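Local coordinates for uncharacterized protein YycE (Bacillus subtilis, PDB 1TWU) that is of unknown function but, as a vicinal oxygen chelate fold protein, may be related to glyoxalases and fosfomycin resistance proteins, at residues I26-C34 with I94-Y103; F41-V50 with L61-G69. All coordinates share one frame; numbering follows the deposited sequence.

How the contacts relate
Contact 1 (26-34 with 94-103) joins helix 22-32 to helix 88-100, whereas contact 2 (41-50 with 61-69) pairs neighbouring strands within the sheet of strands 12-18, 37-44, 47-53 and 59-66. Their centres are about 22 Å apart, yet they meet directly: helix 22-32, one side of contact 1, packs on the sheet of contact 2, with Y29 against F63 and L61, and I26 against V50. Both are partly buried and both touch the second subunit. Contact 1 is made mainly by side chains, apolar in the middle and packed partly on the backbone of G32, with R27 and K97 reaching backbone carbonyls; contact 2 rests on backbone hydrogen bonds, with side chains dressing the two sheet faces.

Contact 1: I26-C34 with I94-Y103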
ATOM      1  N   ILE A  26      -6.851  -5.951  13.814  1.00 24.64           N
ATOM      2  CA  ILE A  26      -6.160  -7.203  14.103  1.00 26.09           C
ATOM      3  C   ILE A  26      -7.046  -8.420  13.818  1.00 26.97           C
ATOM      4  O   ILE A  26      -6.580  -9.424  13.268  1.00 26.07           O
ATOM      5  CB  ILE A  26      -5.677  -7.234  15.569  1.00 26.09           C
ATOM      6  CG1 ILE A  26      -4.587  -6.182  15.761  1.00 25.69           C
ATOM      7  CG2 ILE A  26      -5.148  -8.612  15.924  1.00 27.45           C
ATOM      8  CD1 ILE A  26      -4.149  -6.001  17.194  1.00 24.99           C
ATOM      9  N   ARG A  27      -8.322  -8.329  14.185  1.00 26.16           N
ATOM     10  CA  ARG A  27      -9.251  -9.424  13.934  1.00 26.33           C
ATOM     11  C   ARG A  27      -9.388  -9.700  12.436  1.00 25.85           C
ATOM     12  O   ARG A  27      -9.397 -10.852  12.008  1.00 25.97           O
ATOM     13  CB  ARG A  27     -10.630  -9.114  14.518  1.00 24.67           C
ATOM     14  CG  ARG A  27     -11.671 -10.175  14.172  1.00 24.38           C
ATOM     15  CD  ARG A  27     -12.964  -9.941  14.921  1.00 25.46           C
ATOM     16  NE  ARG A  27     -13.939 -11.019  14.749  1.00 24.40           N
ATOM     17  CZ  ARG A  27     -14.824 -11.092  13.761  1.00 23.60           C
ATOM     18  NH1 ARG A  27     -14.875 -10.152  12.830  1.00 22.93           N
ATOM     19  NH2 ARG A  27     -15.682 -12.102  13.720  1.00 24.63           N
ATOM     20  N   PHE A  28      -9.490  -8.639  11.642  1.00 25.22           N
ATOM     21  CA  PHE A  28      -9.631  -8.783  10.197  1.00 24.11           C
ATOM     22  C   PHE A  28      -8.378  -9.364   9.549  1.00 25.34           C
ATOM     23  O   PHE A  28      -8.448 -10.353   8.808  1.00 23.98           O
ATOM     24  CB  PHE A  28      -9.928  -7.423   9.552  1.00 24.06           C
ATOM     25  CG  PHE A  28     -10.044  -7.472   8.042  1.00 23.14           C
ATOM     26  CD1 PHE A  28     -11.234  -7.859   7.428  1.00 22.33           C
ATOM     27  CD2 PHE A  28      -8.955  -7.147   7.235  1.00 21.35           C
ATOM     28  CE1 PHE A  28     -11.339  -7.920   6.031  1.00 20.85           C
ATOM     29  CE2 PHE A  28      -9.048  -7.206   5.844  1.00 21.00           C
ATOM     30  CZ  PHE A  28     -10.244  -7.593   5.240  1.00 20.04           C
ATOM     31  N   TYR A  29      -7.233  -8.743   9.827  1.00 24.72           N
ATOM     32  CA  TYR A  29      -5.965  -9.163   9.233  1.00 25.82           C
ATOM     33  C   TYR A  29      -5.319 -10.413   9.794  1.00 26.05           C
ATOM     34  O   TYR A  29      -4.776 -11.223   9.040  1.00 26.26           O
ATOM     35  CB  TYR A  29      -4.966  -8.000   9.272  1.00 22.78           C
ATOM     36  CG  TYR A  29      -5.342  -6.923   8.298  1.00 22.82           C
ATOM     37  CD1 TYR A  29      -5.063  -7.059   6.942  1.00 21.52           C
ATOM     38  CD2 TYR A  29      -6.076  -5.807   8.713  1.00 22.91           C
ATOM     39  CE1 TYR A  29      -5.515  -6.108   6.011  1.00 23.63           C
ATOM     40  CE2 TYR A  29      -6.535  -4.850   7.795  1.00 21.98           C
ATOM     41  CZ  TYR A  29      -6.254  -5.007   6.447  1.00 22.66           C
ATOM     42  OH  TYR A  29      -6.723  -4.088   5.541  1.00 21.03           O
ATOM     43  N   GLU A  30      -5.375 -10.585  11.106  1.00 26.57           N
ATOM     44  CA  GLU A  30      -4.755 -11.750  11.692  1.00 28.81           C
ATOM     45  C   GLU A  30      -5.719 -12.927  11.747  1.00 29.48           C
ATOM     46  O   GLU A  30      -5.382 -14.030  11.320  1.00 29.37           O
ATOM     47  CB  GLU A  30      -4.229 -11.420  13.084  1.00 29.38           C
ATOM     48  CG  GLU A  30      -2.905 -12.078  13.368  1.00 32.55           C
ATOM     49  CD  GLU A  30      -2.379 -11.764  14.749  1.00 36.07           C
ATOM     50  OE1 GLU A  30      -2.497 -10.595  15.188  1.00 37.81           O
ATOM     51  OE2 GLU A  30      -1.830 -12.687  15.388  1.00 37.33           O
ATOM     52  N   GLU A  31      -6.920 -12.694  12.262  1.00 30.16           N
ATOM     53  CA  GLU A  31      -7.910 -13.758  12.342  1.00 31.79           C
ATOM     54  C   GLU A  31      -8.585 -14.001  10.998  1.00 31.18           C
ATOM     55  O   GLU A  31      -8.895 -15.137  10.649  1.00 33.55           O
ATOM     56  CB  GLU A  31      -8.992 -13.426  13.362  1.00 33.56           C
ATOM     57  CG  GLU A  31      -8.509 -13.260  14.780  1.00 38.83           C
ATOM     58  CD  GLU A  31      -9.669 -13.272  15.769  1.00 43.53           C
ATOM     59  OE1 GLU A  31      -9.546 -12.635  16.844  1.00 45.96           O
ATOM     60  OE2 GLU A  31     -10.701 -13.928  15.474  1.00 44.97           O
ATOM     61  N   GLY A  32      -8.817 -12.932  10.250  1.00 29.53           N
ATOM     62  CA  GLY A  32      -9.475 -13.069   8.969  1.00 29.21           C
ATOM     63  C   GLY A  32      -8.575 -13.550   7.858  1.00 30.36           C
ATOM     64  O   GLY A  32      -8.758 -14.651   7.338  1.00 31.58           O
ATOM     65  N   LEU A  33      -7.607 -12.721   7.483  1.00 30.61           N
ATOM     66  CA  LEU A  33      -6.679 -13.071   6.415  1.00 31.43           C
ATOM     67  C   LEU A  33      -5.624 -14.065   6.849  1.00 31.08           C
ATOM     68  O   LEU A  33      -5.029 -14.745   6.016  1.00 31.62           O
ATOM     69  CB  LEU A  33      -5.974 -11.826   5.887  1.00 31.16           C
ATOM     70  CG  LEU A  33      -6.826 -10.919   5.013  1.00 33.67           C
ATOM     71  CD1 LEU A  33      -5.977  -9.759   4.501  1.00 34.34           C
ATOM     72  CD2 LEU A  33      -7.386 -11.736   3.856  1.00 33.21           C
ATOM     73  N   CYS A  34      -5.391 -14.146   8.153  1.00 30.21           N
ATOM     74  CA  CYS A  34      -4.374 -15.038   8.683  1.00 30.51           C
ATOM     75  C   CYS A  34      -2.991 -14.592   8.230  1.00 29.15           C
ATOM     76  O   CYS A  34      -2.163 -15.399   7.802  1.00 28.93           O
ATOM     77  CB  CYS A  34      -4.634 -16.483   8.251  1.00 32.37           C
ATOM     78  SG  CYS A  34      -6.005 -17.256   9.140  1.00 35.79           S
ATOM     79  N   ILE A  94     -11.382 -17.930   1.222  1.00 29.55           N
ATOM     80  CA  ILE A  94     -11.007 -16.790   2.043  1.00 29.69           C
ATOM     81  C   ILE A  94     -12.108 -15.730   2.105  1.00 30.45           C
ATOM     82  O   ILE A  94     -12.457 -15.253   3.191  1.00 30.23           O
ATOM     83  CB  ILE A  94      -9.663 -16.149   1.566  1.00 28.99           C
ATOM     84  CG1 ILE A  94      -9.249 -15.044   2.543  1.00 30.59           C
ATOM     85  CG2 ILE A  94      -9.801 -15.575   0.162  1.00 26.36           C
ATOM     86  CD1 ILE A  94      -9.172 -15.502   3.994  1.00 32.40           C
ATOM     87  N   THR A  95     -12.670 -15.375   0.955  1.00 30.15           N
ATOM     88  CA  THR A  95     -13.726 -14.369   0.926  1.00 31.37           C
ATOM     89  C   THR A  95     -14.956 -14.837   1.708  1.00 32.01           C
ATOM     90  O   THR A  95     -15.668 -14.029   2.304  1.00 32.79           O
ATOM     91  CB  THR A  95     -14.146 -14.034  -0.524  1.00 30.59           C
ATOM     92  OG1 THR A  95     -14.561 -15.230  -1.189  1.00 30.20           O
ATOM     93  CG2 THR A  95     -12.988 -13.398  -1.286  1.00 29.78           C
ATOM     94  N   SER A  96     -15.193 -16.146   1.709  1.00 32.32           N
ATOM     95  CA  SER A  96     -16.328 -16.725   2.414  1.00 31.42           C
ATOM     96  C   SER A  96     -16.123 -16.658   3.920  1.00 30.53           C
ATOM     97  O   SER A  96     -17.059 -16.406   4.677  1.00 29.83           O
ATOM     98  CB  SER A  96     -16.522 -18.176   1.995  1.00 31.93           C
ATOM     99  OG  SER A  96     -17.594 -18.754   2.710  1.00 36.85           O
ATOM    100  N   LYS A  97     -14.891 -16.895   4.347  1.00 30.29           N
ATOM    101  CA  LYS A  97     -14.545 -16.848   5.760  1.00 28.90           C
ATOM    102  C   LYS A  97     -14.719 -15.425   6.303  1.00 28.34           C
ATOM    103  O   LYS A  97     -15.225 -15.226   7.406  1.00 28.17           O
ATOM    104  CB  LYS A  97     -13.093 -17.305   5.948  1.00 27.82           C
ATOM    105  CG  LYS A  97     -12.586 -17.200   7.380  1.00 28.81           C
ATOM    106  CD  LYS A  97     -11.118 -17.580   7.482  1.00 28.30           C
ATOM    107  CE  LYS A  97     -10.603 -17.393   8.898  1.00 29.40           C
ATOM    108  NZ  LYS A  97      -9.159 -17.743   9.032  1.00 31.53           N
ATOM    109  N   LEU A  98     -14.300 -14.437   5.516  1.00 27.92           N
ATOM    110  CA  LEU A  98     -14.401 -13.036   5.916  1.00 27.01           C
ATOM    111  C   LEU A  98     -15.851 -12.568   6.032  1.00 26.97           C
ATOM    112  O   LEU A  98     -16.197 -11.827   6.952  1.00 27.44           O
ATOM    113  CB  LEU A  98     -13.634 -12.146   4.925  1.00 24.91           C
ATOM    114  CG  LEU A  98     -12.110 -12.351   4.878  1.00 23.34           C
ATOM    115  CD1 LEU A  98     -11.520 -11.471   3.795  1.00 20.13           C
ATOM    116  CD2 LEU A  98     -11.484 -12.040   6.232  1.00 20.87           C
ATOM    117  N   LYS A  99     -16.699 -12.995   5.101  1.00 26.58           N
ATOM    118  CA  LYS A  99     -18.108 -12.611   5.135  1.00 26.35           C
ATOM    119  C   LYS A  99     -18.807 -13.279   6.322  1.00 27.64           C
ATOM    120  O   LYS A  99     -19.681 -12.683   6.956  1.00 28.37           O
ATOM    121  CB  LYS A  99     -18.803 -13.000   3.821  1.00 25.25           C
ATOM    122  CG  LYS A  99     -18.199 -12.338   2.588  1.00 24.54           C
ATOM    123  CD  LYS A  99     -18.960 -12.677   1.327  1.00 23.19           C
ATOM    124  CE  LYS A  99     -20.321 -12.022   1.317  1.00 25.25           C
ATOM    125  NZ  LYS A  99     -21.024 -12.213   0.012  1.00 24.34           N
ATOM    126  N   HIS A 100     -18.416 -14.512   6.628  1.00 29.51           N
ATOM    127  CA  HIS A 100     -19.007 -15.230   7.747  1.00 31.60           C
ATOM    128  C   HIS A 100     -18.519 -14.662   9.074  1.00 31.00           C
ATOM    129  O   HIS A 100     -19.153 -14.860  10.117  1.00 30.34           O
ATOM    130  CB  HIS A 100     -18.698 -16.723   7.642  1.00 37.65           C
ATOM    131  CG  HIS A 100     -19.412 -17.395   6.508  1.00 46.01           C
ATOM    132  ND1 HIS A 100     -19.431 -18.763   6.339  1.00 49.41           N
ATOM    133  CD2 HIS A 100     -20.140 -16.881   5.485  1.00 48.94           C
ATOM    134  CE1 HIS A 100     -20.139 -19.064   5.264  1.00 51.03           C
ATOM    135  NE2 HIS A 100     -20.581 -17.939   4.727  1.00 50.49           N
ATOM    136  N   MET A 101     -17.393 -13.949   9.028  1.00 29.49           N
ATOM    137  CA  MET A 101     -16.850 -13.307  10.218  1.00 27.24           C
ATOM    138  C   MET A 101     -17.565 -11.966  10.407  1.00 27.32           C
ATOM    139  O   MET A 101     -17.438 -11.331  11.449  1.00 27.32           O
ATOM    140  CB  MET A 101     -15.334 -13.093  10.090  1.00 25.79           C
ATOM    141  CG  MET A 101     -14.509 -14.355  10.343  1.00 22.22           C
ATOM    142  SD  MET A 101     -12.760 -14.095  10.120  1.00 16.32           S
ATOM    143  CE  MET A 101     -12.376 -13.367  11.636  1.00 18.70           C
ATOM    144  N   GLY A 102     -18.317 -11.543   9.391  1.00 27.16           N
ATOM    145  CA  GLY A 102     -19.061 -10.296   9.491  1.00 27.47           C
ATOM    146  C   GLY A 102     -18.676  -9.162   8.553  1.00 28.60           C
ATOM    147  O   GLY A 102     -19.322  -8.113   8.563  1.00 29.21           O
ATOM    148  N   TYR A 103     -17.645  -9.359   7.737  1.00 27.32           N
ATOM    149  CA  TYR A 103     -17.201  -8.318   6.819  1.00 26.56           C
ATOM    150  C   TYR A 103     -18.024  -8.272   5.535  1.00 27.05           C
ATOM    151  O   TYR A 103     -18.366  -9.302   4.970  1.00 26.85           O
ATOM    152  CB  TYR A 103     -15.709  -8.505   6.535  1.00 25.84           C
ATOM    153  CG  TYR A 103     -14.902  -8.482   7.818  1.00 25.06           C
ATOM    154  CD1 TYR A 103     -14.782  -7.303   8.561  1.00 24.33           C
ATOM    155  CD2 TYR A 103     -14.340  -9.653   8.338  1.00 23.10           C
ATOM    156  CE1 TYR A 103     -14.132  -7.286   9.792  1.00 24.87           C
ATOM    157  CE2 TYR A 103     -13.686  -9.652   9.573  1.00 24.56           C
ATOM    158  CZ  TYR A 103     -13.591  -8.462  10.296  1.00 25.94           C
ATOM    159  OH  TYR A 103     -12.990  -8.444  11.536  1.00 24.33           O
TER
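F28 and Y103 meet edge-to-face between helix 22-32 and helix 88-100 of this glyoxalase-like (VOC) fold. The edge of F28 enters the face of Y103 with CD1 over the ring centre, 3.7 Å from Y103 CD2, and the planes stand at 87°. R27 runs past the same tyrosine. With CG anti to the backbone N (chi1 175°) and the chain extended as far as NE, its guanidinium reaches M101, where NH1 and NH2 both grip the carbonyl O. The NH2 bond to M101 O, 3.0 Å, uses a lone pair in the carbonyl plane; NH1 comes from above that plane and also bonds Y103 OH at 2.9 Å. M101, bent at chi3, carries its CE back over one guanidinium face and rests SD 3.6 Å from G32 CA. Here the CA atoms of the two segments come nearest, at G32 and L98, and L98 CD2 presses on the glycine CA at 3.5 Å. L33 CD2 fits against I94 CG1 and L98 CD1, while strand 127-131 backs F28 and L33 through I128 and F130. The second subunit touches C34 and I94 through its S7. At the edge of the contact a fully extended K97 sends NZ to E31 O, 3.1 Å away and almost in line with the carbonyl bond, with C34 SG close by.

Contact 2: F41-V50 with L61-G69; sequences FSQHNGYDGV and LEFTQYEGG
Y47 and Y66 leave their paired strands with different first torsions: CG of Y47 is anti to its carbonyl carbon (chi1 -73°), CG of Y66 anti to its backbone N (chi1 -172°). Both rings lie on the sheet face that also carries T64, and the edge of Y66 is directed at the face of Y47. Y66 CD1 sits over the centre of that ring, 3.8 Å from Y47 CZ; the planes are 57° apart, so the edge-to-face pair is well short of perpendicular. F41, from the adjoining strand, lays its ring over G49 N. Its edge meets T64 CG2, 3.8 Å from F41 CZ, and the carboxylate of E62, whose salt bridge is to R14. On the other sheet face V50 CG1 packs beside F63 CB, and L22 of helix 22-32 covers both residues.

The backbones pair in antiparallel fashion. D48 and Q65 exchange two bonds, as do V50 and F63, with F63 N 3.0 Å from V50 O; E67 N continues the series to G46 O at 2.7 Å. Between the bonded pairs T64 CA lies 3.3 Å from D48 O in a CA-H...O contact. Where the strand turns back toward F41, a type I' turn runs from H44 to Y47, and Q43 N bonds D48 OD1 from above the carboxylate plane. N45 and G46, the two middle residues of the turn, both have positive phi, and the backbone angles of G46 call for glycine. Strands 47-53 and 59-66 thus form an antiparallel beta hairpin, the central pair of a four-stranded mixed sheet, strand order 1-4-3-2, as in the VOC family.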
ATOM      1  N   PHE A  41       4.161  -2.991  18.867  1.00 26.17           N
ATOM      2  CA  PHE A  41       4.753  -2.096  19.845  1.00 27.46           C
ATOM      3  C   PHE A  41       3.647  -1.410  20.634  1.00 29.17           C
ATOM      4  O   PHE A  41       2.607  -1.021  20.083  1.00 28.63           O
ATOM      5  CB  PHE A  41       5.668  -1.070  19.158  1.00 26.34           C
ATOM      6  CG  PHE A  41       4.955  -0.123  18.230  1.00 25.94           C
ATOM      7  CD1 PHE A  41       4.455   1.088  18.699  1.00 25.18           C
ATOM      8  CD2 PHE A  41       4.817  -0.426  16.875  1.00 26.77           C
ATOM      9  CE1 PHE A  41       3.833   1.991  17.831  1.00 25.46           C
ATOM     10  CE2 PHE A  41       4.196   0.469  15.996  1.00 25.35           C
ATOM     11  CZ  PHE A  41       3.705   1.682  16.478  1.00 25.23           C
ATOM     12  N   SER A  42       3.870  -1.287  21.934  1.00 29.53           N
ATOM     13  CA  SER A  42       2.901  -0.669  22.809  1.00 31.53           C
ATOM     14  C   SER A  42       3.487   0.607  23.383  1.00 32.68           C
ATOM     15  O   SER A  42       4.656   0.642  23.771  1.00 33.18           O
ATOM     16  CB  SER A  42       2.546  -1.635  23.937  1.00 32.93           C
ATOM     17  OG  SER A  42       1.462  -1.152  24.706  1.00 38.86           O
ATOM     18  N   GLN A  43       2.671   1.654  23.416  1.00 33.35           N
ATOM     19  CA  GLN A  43       3.067   2.949  23.956  1.00 34.28           C
ATOM     20  C   GLN A  43       4.423   3.491  23.531  1.00 34.00           C
ATOM     21  O   GLN A  43       5.332   3.615  24.355  1.00 33.20           O
ATOM     22  CB  GLN A  43       3.022   2.912  25.480  1.00 35.32           C
ATOM     23  CG  GLN A  43       1.632   2.765  26.053  1.00 40.50           C
ATOM     24  CD  GLN A  43       1.662   2.472  27.540  1.00 43.82           C
ATOM     25  OE1 GLN A  43       2.105   1.400  27.965  1.00 43.58           O
ATOM     26  NE2 GLN A  43       1.199   3.429  28.344  1.00 46.67           N
ATOM     27  N   HIS A  44       4.573   3.798  22.248  1.00 33.68           N
ATOM     28  CA  HIS A  44       5.818   4.391  21.781  1.00 33.88           C
ATOM     29  C   HIS A  44       5.447   5.755  21.212  1.00 33.54           C
ATOM     30  O   HIS A  44       4.852   5.847  20.142  1.00 33.80           O
ATOM     31  CB  HIS A  44       6.507   3.532  20.711  1.00 32.84           C
ATOM     32  CG  HIS A  44       7.807   4.110  20.236  1.00 34.79           C
ATOM     33  ND1 HIS A  44       8.838   4.424  21.096  1.00 35.70           N
ATOM     34  CD2 HIS A  44       8.218   4.495  19.004  1.00 36.97           C
ATOM     35  CE1 HIS A  44       9.823   4.982  20.417  1.00 35.78           C
ATOM     36  NE2 HIS A  44       9.473   5.038  19.145  1.00 37.03           N
ATOM     37  N   ASN A  45       5.796   6.808  21.943  1.00 34.19           N
ATOM     38  CA  ASN A  45       5.480   8.174  21.545  1.00 35.16           C
ATOM     39  C   ASN A  45       3.963   8.349  21.475  1.00 34.61           C
ATOM     40  O   ASN A  45       3.447   9.108  20.647  1.00 35.57           O
ATOM     41  CB  ASN A  45       6.116   8.522  20.189  1.00 37.15           C
ATOM     42  CG  ASN A  45       7.638   8.526  20.240  1.00 40.89           C
ATOM     43  OD1 ASN A  45       8.238   8.916  21.245  1.00 41.41           O
ATOM     44  ND2 ASN A  45       8.272   8.105  19.146  1.00 42.67           N
ATOM     45  N   GLY A  46       3.258   7.637  22.350  1.00 33.82           N
ATOM     46  CA  GLY A  46       1.810   7.728  22.393  1.00 33.94           C
ATOM     47  C   GLY A  46       1.096   6.857  21.377  1.00 34.46           C
ATOM     48  O   GLY A  46      -0.133   6.905  21.254  1.00 35.62           O
ATOM     49  N   TYR A  47       1.864   6.053  20.652  1.00 32.61           N
ATOM     50  CA  TYR A  47       1.304   5.170  19.639  1.00 31.23           C
ATOM     51  C   TYR A  47       1.405   3.690  19.982  1.00 30.28           C
ATOM     52  O   TYR A  47       2.289   3.249  20.718  1.00 28.26           O
ATOM     53  CB  TYR A  47       2.013   5.376  18.303  1.00 32.20           C
ATOM     54  CG  TYR A  47       1.688   6.651  17.561  1.00 33.99           C
ATOM     55  CD1 TYR A  47       0.565   6.736  16.737  1.00 34.74           C
ATOM     56  CD2 TYR A  47       2.557   7.738  17.604  1.00 34.59           C
ATOM     57  CE1 TYR A  47       0.324   7.870  15.960  1.00 36.46           C
ATOM     58  CE2 TYR A  47       2.328   8.874  16.836  1.00 37.26           C
ATOM     59  CZ  TYR A  47       1.215   8.934  16.012  1.00 37.98           C
ATOM     60  OH  TYR A  47       1.021  10.047  15.222  1.00 41.03           O
ATOM     61  N   ASP A  48       0.475   2.937  19.417  1.00 29.60           N
ATOM     62  CA  ASP A  48       0.419   1.494  19.555  1.00 29.75           C
ATOM     63  C   ASP A  48       0.345   1.035  18.107  1.00 28.53           C
ATOM     64  O   ASP A  48      -0.220   1.737  17.271  1.00 28.51           O
ATOM     65  CB  ASP A  48      -0.838   1.074  20.310  1.00 32.32           C
ATOM     66  CG  ASP A  48      -0.654   1.109  21.814  1.00 34.95           C
ATOM     67  OD1 ASP A  48       0.015   2.033  22.328  1.00 36.65           O
ATOM     68  OD2 ASP A  48      -1.190   0.208  22.488  1.00 38.58           O
ATOM     69  N   GLY A  49       0.925  -0.119  17.800  1.00 26.56           N
ATOM     70  CA  GLY A  49       0.883  -0.587  16.427  1.00 24.95           C
ATOM     71  C   GLY A  49       1.177  -2.057  16.266  1.00 24.45           C
ATOM     72  O   GLY A  49       1.659  -2.715  17.189  1.00 24.50           O
ATOM     73  N   VAL A  50       0.888  -2.570  15.078  1.00 24.07           N
ATOM     74  CA  VAL A  50       1.105  -3.975  14.780  1.00 23.17           C
ATOM     75  C   VAL A  50       1.516  -4.106  13.318  1.00 23.85           C
ATOM     76  O   VAL A  50       1.062  -3.347  12.468  1.00 24.25           O
ATOM     77  CB  VAL A  50      -0.186  -4.792  15.061  1.00 24.24           C
ATOM     78  CG1 VAL A  50      -1.298  -4.363  14.113  1.00 22.12           C
ATOM     79  CG2 VAL A  50       0.098  -6.272  14.945  1.00 25.25           C
ATOM     80  N   LEU A  61       2.543  -4.818   6.165  1.00 23.96           N
ATOM     81  CA  LEU A  61       1.613  -3.754   6.504  1.00 23.09           C
ATOM     82  C   LEU A  61       1.853  -3.361   7.951  1.00 23.55           C
ATOM     83  O   LEU A  61       2.309  -4.179   8.751  1.00 24.16           O
ATOM     84  CB  LEU A  61       0.165  -4.248   6.386  1.00 21.63           C
ATOM     85  CG  LEU A  61      -0.386  -4.778   5.061  1.00 23.03           C
ATOM     86  CD1 LEU A  61      -1.829  -5.248   5.252  1.00 21.64           C
ATOM     87  CD2 LEU A  61      -0.320  -3.679   4.014  1.00 23.10           C
ATOM     88  N   GLU A  62       1.571  -2.104   8.277  1.00 22.08           N
ATOM     89  CA  GLU A  62       1.664  -1.636   9.653  1.00 22.42           C
ATOM     90  C   GLU A  62       0.423  -0.800   9.940  1.00 21.84           C
ATOM     91  O   GLU A  62      -0.004   0.005   9.116  1.00 21.76           O
ATOM     92  CB  GLU A  62       2.900  -0.773   9.912  1.00 23.32           C
ATOM     93  CG  GLU A  62       2.857  -0.187  11.324  1.00 25.63           C
ATOM     94  CD  GLU A  62       3.933   0.843  11.608  1.00 27.59           C
ATOM     95  OE1 GLU A  62       4.305   1.598  10.685  1.00 28.64           O
ATOM     96  OE2 GLU A  62       4.389   0.912  12.771  1.00 28.75           O
ATOM     97  N   PHE A  63      -0.174  -1.009  11.104  1.00 22.37           N
ATOM     98  CA  PHE A  63      -1.349  -0.240  11.501  1.00 23.80           C
ATOM     99  C   PHE A  63      -1.028   0.402  12.840  1.00 25.09           C
ATOM    100  O   PHE A  63      -0.528  -0.261  13.758  1.00 25.07           O
ATOM    101  CB  PHE A  63      -2.581  -1.144  11.614  1.00 23.59           C
ATOM    102  CG  PHE A  63      -3.117  -1.598  10.282  1.00 24.41           C
ATOM    103  CD1 PHE A  63      -4.006  -0.797   9.566  1.00 24.01           C
ATOM    104  CD2 PHE A  63      -2.708  -2.811   9.730  1.00 23.33           C
ATOM    105  CE1 PHE A  63      -4.481  -1.196   8.318  1.00 24.22           C
ATOM    106  CE2 PHE A  63      -3.176  -3.223   8.479  1.00 23.60           C
ATOM    107  CZ  PHE A  63      -4.065  -2.415   7.771  1.00 24.31           C
ATOM    108  N   THR A  64      -1.294   1.699  12.935  1.00 26.15           N
ATOM    109  CA  THR A  64      -1.021   2.445  14.151  1.00 28.04           C
ATOM    110  C   THR A  64      -2.242   3.206  14.668  1.00 29.22           C
ATOM    111  O   THR A  64      -3.097   3.643  13.897  1.00 28.38           O
ATOM    112  CB  THR A  64       0.139   3.444  13.927  1.00 28.11           C
ATOM    113  OG1 THR A  64      -0.174   4.315  12.829  1.00 28.08           O
ATOM    114  CG2 THR A  64       1.427   2.692  13.621  1.00 27.92           C
ATOM    115  N   GLN A  65      -2.303   3.350  15.989  1.00 31.09           N
ATOM    116  CA  GLN A  65      -3.383   4.061  16.658  1.00 32.68           C
ATOM    117  C   GLN A  65      -2.777   4.983  17.709  1.00 33.62           C
ATOM    118  O   GLN A  65      -1.941   4.559  18.504  1.00 33.31           O
ATOM    119  CB  GLN A  65      -4.328   3.056  17.319  1.00 32.40           C
ATOM    120  CG  GLN A  65      -5.484   3.677  18.075  1.00 32.45           C
ATOM    121  CD  GLN A  65      -6.474   2.638  18.554  1.00 33.55           C
ATOM    122  OE1 GLN A  65      -7.272   2.893  19.454  1.00 38.12           O
ATOM    123  NE2 GLN A  65      -6.437   1.464  17.950  1.00 33.71           N
ATOM    124  N   TYR A  66      -3.192   6.246  17.708  1.00 35.70           N
ATOM    125  CA  TYR A  66      -2.671   7.205  18.674  1.00 37.81           C
ATOM    126  C   TYR A  66      -3.488   7.223  19.966  1.00 39.17           C
ATOM    127  O   TYR A  66      -4.716   7.175  19.932  1.00 39.16           O
ATOM    128  CB  TYR A  66      -2.634   8.600  18.063  1.00 39.07           C
ATOM    129  CG  TYR A  66      -1.925   9.606  18.935  1.00 42.37           C
ATOM    130  CD1 TYR A  66      -0.595   9.419  19.312  1.00 42.79           C
ATOM    131  CD2 TYR A  66      -2.593  10.733  19.410  1.00 43.62           C
ATOM    132  CE1 TYR A  66       0.053  10.330  20.144  1.00 44.60           C
ATOM    133  CE2 TYR A  66      -1.957  11.649  20.243  1.00 44.92           C
ATOM    134  CZ  TYR A  66      -0.637  11.444  20.610  1.00 45.23           C
ATOM    135  OH  TYR A  66      -0.023  12.347  21.455  1.00 47.25           O
ATOM    136  N   GLU A  67      -2.793   7.285  21.100  1.00 40.97           N
ATOM    137  CA  GLU A  67      -3.435   7.292  22.411  1.00 43.23           C
ATOM    138  C   GLU A  67      -4.474   8.396  22.534  1.00 45.15           C
ATOM    139  O   GLU A  67      -5.543   8.193  23.113  1.00 46.52           O
ATOM    140  CB  GLU A  67      -2.396   7.468  23.518  1.00 43.96           C
ATOM    141  CG  GLU A  67      -1.525   8.709  23.360  1.00 47.94           C
ATOM    142  CD  GLU A  67      -0.851   9.140  24.664  1.00 51.55           C
ATOM    143  OE1 GLU A  67      -0.555   8.264  25.510  1.00 52.78           O
ATOM    144  OE2 GLU A  67      -0.607  10.357  24.837  1.00 52.18           O
ATOM    145  N   GLY A  68      -4.152   9.568  21.997  1.00 45.49           N
ATOM    146  CA  GLY A  68      -5.077  10.682  22.060  1.00 46.52           C
ATOM    147  C   GLY A  68      -6.053  10.688  20.896  1.00 46.88           C
ATOM    148  O   GLY A  68      -6.289  11.725  20.276  1.00 48.23           O
ATOM    149  N   GLY A  69      -6.618   9.526  20.593  1.00 46.27           N
ATOM    150  CA  GLY A  69      -7.566   9.437  19.499  1.00 45.02           C
ATOM    151  C   GLY A  69      -6.896   9.487  18.140  1.00 43.72           C
ATOM    152  O   GLY A  69      -6.030  10.326  17.886  1.00 43.12           O
TER